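Local atomic coordinates of putative short-chain dehydrogenase/reductase (Burkholderia xenovorans, PDB entry 5IZ4), a protein that is probably an NAD(P)-dependent oxidoreductase of the short-chain dehydrogenase/reductase family, possibly a 3-oxoacyl-[acyl-carrier-protein] reductase, and binds ADP. Residues S22-L32 / T50-C61. Residues are numbered along the deposited sequence; the frame is centred on the assembly and turned at random.
With ADP (adenosine-5'-diphosphate), chain B.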
loop_
_atom_site.group_PDB
_atom_site.type_symbol
_atom_site.label_atom_id
_atom_site.label_comp_id
_atom_site.label_asym_id
_atom_site.label_seq_id
_atom_site.Cartn_x
_atom_site.Cartn_y
_atom_site.Cartn_z
ATOM N N SER A 22 -17.026 -3.275 -24.724
ATOM C CA SER A 22 -17.757 -2.044 -24.989
ATOM C C SER A 22 -19.248 -2.251 -25.190
ATOM O O SER A 22 -19.976 -1.264 -25.366
ATOM C CB SER A 22 -17.183 -1.336 -26.218
ATOM O OG SER A 22 -17.675 -0.004 -26.289
ATOM N N ALA A 23 -19.728 -3.496 -25.153
ATOM C CA ALA A 23 -21.143 -3.752 -25.396
ATOM C C ALA A 23 -22.034 -3.377 -24.222
ATOM O O ALA A 23 -23.249 -3.239 -24.406
ATOM C CB ALA A 23 -21.362 -5.226 -25.730
ATOM N N SER A 24 -21.471 -3.215 -23.025
ATOM C CA SER A 24 -22.299 -3.028 -21.843
ATOM C C SER A 24 -21.450 -2.446 -20.726
ATOM O O SER A 24 -20.231 -2.307 -20.850
ATOM C CB SER A 24 -22.932 -4.343 -21.391
ATOM O OG SER A 24 -21.920 -5.298 -21.121
ATOM N N GLY A 25 -22.129 -2.103 -19.632
ATOM C CA GLY A 25 -21.463 -1.730 -18.394
ATOM C C GLY A 25 -20.479 -0.592 -18.565
ATOM O O GLY A 25 -20.745 0.405 -19.251
ATOM N N ILE A 26 -19.318 -0.745 -17.924
ATOM C CA ILE A 26 -18.318 0.323 -17.888
ATOM C C ILE A 26 -17.797 0.628 -19.287
ATOM O O ILE A 26 -17.603 1.793 -19.653
ATOM C CB ILE A 26 -17.184 -0.070 -16.923
ATOM C CG1 ILE A 26 -17.685 -0.007 -15.479
ATOM C CG2 ILE A 26 -15.940 0.807 -17.140
ATOM C CD1 ILE A 26 -16.760 -0.686 -14.486
ATOM N N GLY A 27 -17.542 -0.409 -20.087
ATOM C CA GLY A 27 -17.048 -0.170 -21.433
ATOM C C GLY A 27 -18.026 0.622 -22.279
ATOM O O GLY A 27 -17.639 1.561 -22.983
ATOM N N ALA A 28 -19.311 0.261 -22.217
ATOM C CA ALA A 28 -20.329 1.010 -22.949
ATOM C C ALA A 28 -20.360 2.468 -22.505
ATOM O O ALA A 28 -20.427 3.386 -23.333
ATOM C CB ALA A 28 -21.696 0.374 -22.741
ATOM N N ALA A 29 -20.335 2.697 -21.194
ATOM C CA ALA A 29 -20.332 4.065 -20.686
ATOM C C ALA A 29 -19.073 4.814 -21.106
ATOM O O ALA A 29 -19.115 6.031 -21.331
ATOM C CB ALA A 29 -20.454 4.053 -19.162
ATOM N N THR A 30 -17.946 4.106 -21.206
ATOM C CA THR A 30 -16.691 4.757 -21.571
ATOM C C THR A 30 -16.664 5.120 -23.050
ATOM O O THR A 30 -16.205 6.206 -23.417
ATOM C CB THR A 30 -15.506 3.866 -21.197
ATOM O OG1 THR A 30 -15.521 3.630 -19.781
ATOM C CG2 THR A 30 -14.180 4.535 -21.573
ATOM N N ALA A 31 -17.154 4.230 -23.918
ATOM C CA ALA A 31 -17.281 4.599 -25.321
ATOM C C ALA A 31 -18.102 5.875 -25.463
ATOM O O ALA A 31 -17.725 6.793 -26.202
ATOM C CB ALA A 31 -17.920 3.453 -26.110
ATOM N N LEU A 32 -19.214 5.963 -24.736
ATOM C CA LEU A 32 -20.068 7.140 -24.830
ATOM C C LEU A 32 -19.338 8.397 -24.363
ATOM O O LEU A 32 -19.423 9.450 -25.008
ATOM C CB LEU A 32 -21.343 6.925 -24.015
ATOM C CG LEU A 32 -22.395 8.033 -24.126
ATOM C CD1 LEU A 32 -22.745 8.313 -25.587
ATOM C CD2 LEU A 32 -23.647 7.676 -23.333
ATOM N N THR A 50 -23.663 -10.456 -27.684
ATOM C CA THR A 50 -23.569 -9.076 -27.219
ATOM C C THR A 50 -23.737 -8.050 -28.336
ATOM O O THR A 50 -23.724 -6.844 -28.062
ATOM C CB THR A 50 -22.229 -8.847 -26.506
ATOM O OG1 THR A 50 -21.145 -9.062 -27.418
ATOM C CG2 THR A 50 -22.079 -9.803 -25.328
ATOM N N ARG A 51 -23.947 -8.494 -29.577
ATOM C CA ARG A 51 -23.865 -7.578 -30.712
ATOM C C ARG A 51 -24.989 -6.549 -30.704
ATOM O O ARG A 51 -24.768 -5.388 -31.062
ATOM C CB ARG A 51 -23.878 -8.372 -32.017
ATOM C CG ARG A 51 -23.782 -7.521 -33.266
ATOM C CD ARG A 51 -23.711 -8.416 -34.497
ATOM N NE ARG A 51 -22.868 -9.588 -34.248
ATOM C CZ ARG A 51 -21.540 -9.553 -34.161
ATOM N NH1 ARG A 51 -20.890 -8.400 -34.302
ATOM N NH2 ARG A 51 -20.864 -10.671 -33.923
ATOM N N ASP A 52 -26.206 -6.952 -30.323
ATOM C CA ASP A 52 -27.309 -5.995 -30.298
ATOM C C ASP A 52 -27.026 -4.866 -29.321
ATOM O O ASP A 52 -27.272 -3.692 -29.629
ATOM C CB ASP A 52 -28.615 -6.690 -29.932
ATOM C CG ASP A 52 -29.265 -7.365 -31.118
ATOM O OD1 ASP A 52 -28.653 -7.379 -32.212
ATOM O OD2 ASP A 52 -30.384 -7.892 -30.953
ATOM N N ALA A 53 -26.506 -5.203 -28.139
ATOM C CA ALA A 53 -26.129 -4.166 -27.182
ATOM C C ALA A 53 -25.048 -3.259 -27.756
ATOM O O ALA A 53 -25.113 -2.030 -27.612
ATOM C CB ALA A 53 -25.658 -4.803 -25.873
ATOM N N ALA A 54 -24.044 -3.850 -28.412
ATOM C CA ALA A 54 -22.973 -3.060 -29.018
ATOM C C ALA A 54 -23.518 -2.088 -30.059
ATOM O O ALA A 54 -23.049 -0.946 -30.163
ATOM C CB ALA A 54 -21.938 -3.993 -29.655
ATOM N N SER A 55 -24.501 -2.531 -30.843
ATOM C CA SER A 55 -25.069 -1.675 -31.881
ATOM C C SER A 55 -25.814 -0.497 -31.277
ATOM O O SER A 55 -25.800 0.602 -31.839
ATOM C CB SER A 55 -25.998 -2.487 -32.779
ATOM O OG SER A 55 -25.283 -3.536 -33.406
ATOM N N THR A 56 -26.468 -0.708 -30.130
ATOM C CA THR A 56 -27.097 0.401 -29.421
ATOM C C THR A 56 -26.051 1.376 -28.898
ATOM O O THR A 56 -26.225 2.596 -29.004
ATOM C CB THR A 56 -27.958 -0.137 -28.281
ATOM O OG1 THR A 56 -28.960 -1.008 -28.819
ATOM C CG2 THR A 56 -28.637 1.004 -27.531
ATOM N N VAL A 57 -24.961 0.853 -28.326
ATOM C CA VAL A 57 -23.857 1.710 -27.896
ATOM C C VAL A 57 -23.342 2.539 -29.067
ATOM O O VAL A 57 -23.118 3.750 -28.938
ATOM C CB VAL A 57 -22.731 0.871 -27.257
ATOM C CG1 VAL A 57 -21.491 1.748 -26.960
ATOM C CG2 VAL A 57 -23.231 0.200 -25.986
ATOM N N GLU A 58 -23.167 1.906 -30.234
ATOM C CA GLU A 58 -22.692 2.647 -31.399
ATOM C C GLU A 58 -23.665 3.749 -31.785
ATOM O O GLU A 58 -23.247 4.873 -32.096
ATOM C CB GLU A 58 -22.455 1.717 -32.591
ATOM C CG GLU A 58 -22.062 2.501 -33.839
ATOM C CD GLU A 58 -21.773 1.636 -35.063
ATOM O OE1 GLU A 58 -20.738 1.888 -35.722
ATOM O OE2 GLU A 58 -22.571 0.722 -35.373
ATOM N N ALA A 59 -24.968 3.448 -31.779
ATOM C CA ALA A 59 -25.959 4.456 -32.142
ATOM C C ALA A 59 -25.889 5.649 -31.202
ATOM O O ALA A 59 -25.996 6.802 -31.636
ATOM C CB ALA A 59 -27.363 3.850 -32.133
ATOM N N LEU A 60 -25.699 5.391 -29.911
ATOM C CA LEU A 60 -25.605 6.488 -28.951
ATOM C C LEU A 60 -24.330 7.305 -29.152
ATOM O O LEU A 60 -24.346 8.535 -29.003
ATOM C CB LEU A 60 -25.671 5.932 -27.532
ATOM C CG LEU A 60 -27.009 5.317 -27.130
ATOM C CD1 LEU A 60 -26.878 4.673 -25.759
ATOM C CD2 LEU A 60 -28.103 6.371 -27.140
ATOM N N CYS A 61 -23.216 6.639 -29.470
ATOM C CA CYS A 61 -21.966 7.356 -29.708
ATOM C C CYS A 61 -22.052 8.220 -30.960
ATOM O O CYS A 61 -21.498 9.328 -30.998
ATOM C CB CYS A 61 -20.802 6.372 -29.823
ATOM S SG CYS A 61 -20.346 5.572 -28.292
HETATM P PB ADP B . -18.664 -4.155 -16.062
HETATM O O1B ADP B . -17.289 -4.732 -16.556
HETATM O O2B ADP B . -19.263 -2.984 -16.893
HETATM O O3B ADP B . -18.867 -4.035 -14.518
HETATM P PA ADP B . -19.907 -6.165 -17.979
HETATM O O1A ADP B . -19.964 -7.793 -17.865
HETATM O O2A ADP B . -21.146 -5.614 -18.753
HETATM O O3A ADP B . -19.632 -5.630 -16.513
HETATM O "O5'" ADP B . -18.554 -6.056 -18.927
HETATM C "C5'" ADP B . -17.823 -7.215 -19.360
HETATM C "C4'" ADP B . -17.791 -7.110 -20.886
HETATM O "O4'" ADP B . -16.681 -7.926 -21.434
HETATM C "C3'" ADP B . -19.076 -7.627 -21.581
HETATM O "O3'" ADP B . -19.375 -6.893 -22.735
HETATM C "C2'" ADP B . -18.613 -9.056 -21.978
HETATM O "O2'" ADP B . -19.451 -9.467 -23.060
HETATM C "C1'" ADP B . -17.195 -8.776 -22.440
HETATM N N9 ADP B . -16.395 -10.016 -22.515
HETATM C C8 ADP B . -16.464 -11.172 -21.721
HETATM N N7 ADP B . -15.585 -12.061 -22.117
HETATM C C5 ADP B . -14.924 -11.494 -23.188
HETATM C C6 ADP B . -13.909 -11.954 -24.007
HETATM N N6 ADP B . -13.381 -13.188 -23.815
HETATM N N1 ADP B . -13.457 -11.165 -24.989
HETATM C C2 ADP B . -14.010 -9.952 -25.159
HETATM N N3 ADP B . -14.983 -9.440 -24.429
HETATM C C4 ADP B . -15.423 -10.230 -23.440
#
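The glycine-rich dinucleotide-binding loop of a Rossmann fold and its helix pack here through Ala23, Ala28, Ala31 and Leu32 against helix 51-61. The axes of helix segments 25-32 and 51-61 approach to 9.5 Å and run nearly parallel, with 22° between their directions. Val57 sits at the centre. Its CG1 lies anti to the backbone N (chi1 173°) and faces Ala31 CB. The other branch, CG2, meets Ala28 CB at 3.6 Å and also touches Ser22 O. Near the ligand, Ala23 CB packs 3.8 Å from Thr50 CB. Ala53 CB comes within 3.2 Å of Ala23 O, a tight fit. At the far end Cys61 SG packs 3.9 Å from Ala31 CB, and Leu32 CD1 touches Leu60 O. The loop also grips ADP. Ser24 OG donates to ADP O2A at 2.5 Å. Ile26 N bonds to ADP O2B at 2.5 Å, so short that the exact length is doubtful. Thr50 OG1 is hydrogen-bonded to Asn45, while Thr50 CG2 approaches ADP O2' at 3.5 Å. The TGxxxGxG turn, with Gly21, Gly25 and Gly27, brings the phosphates to the start of helix 25-36, as in the SDR Rossmann fold, with the helix that follows strand 40-45 packed alongside.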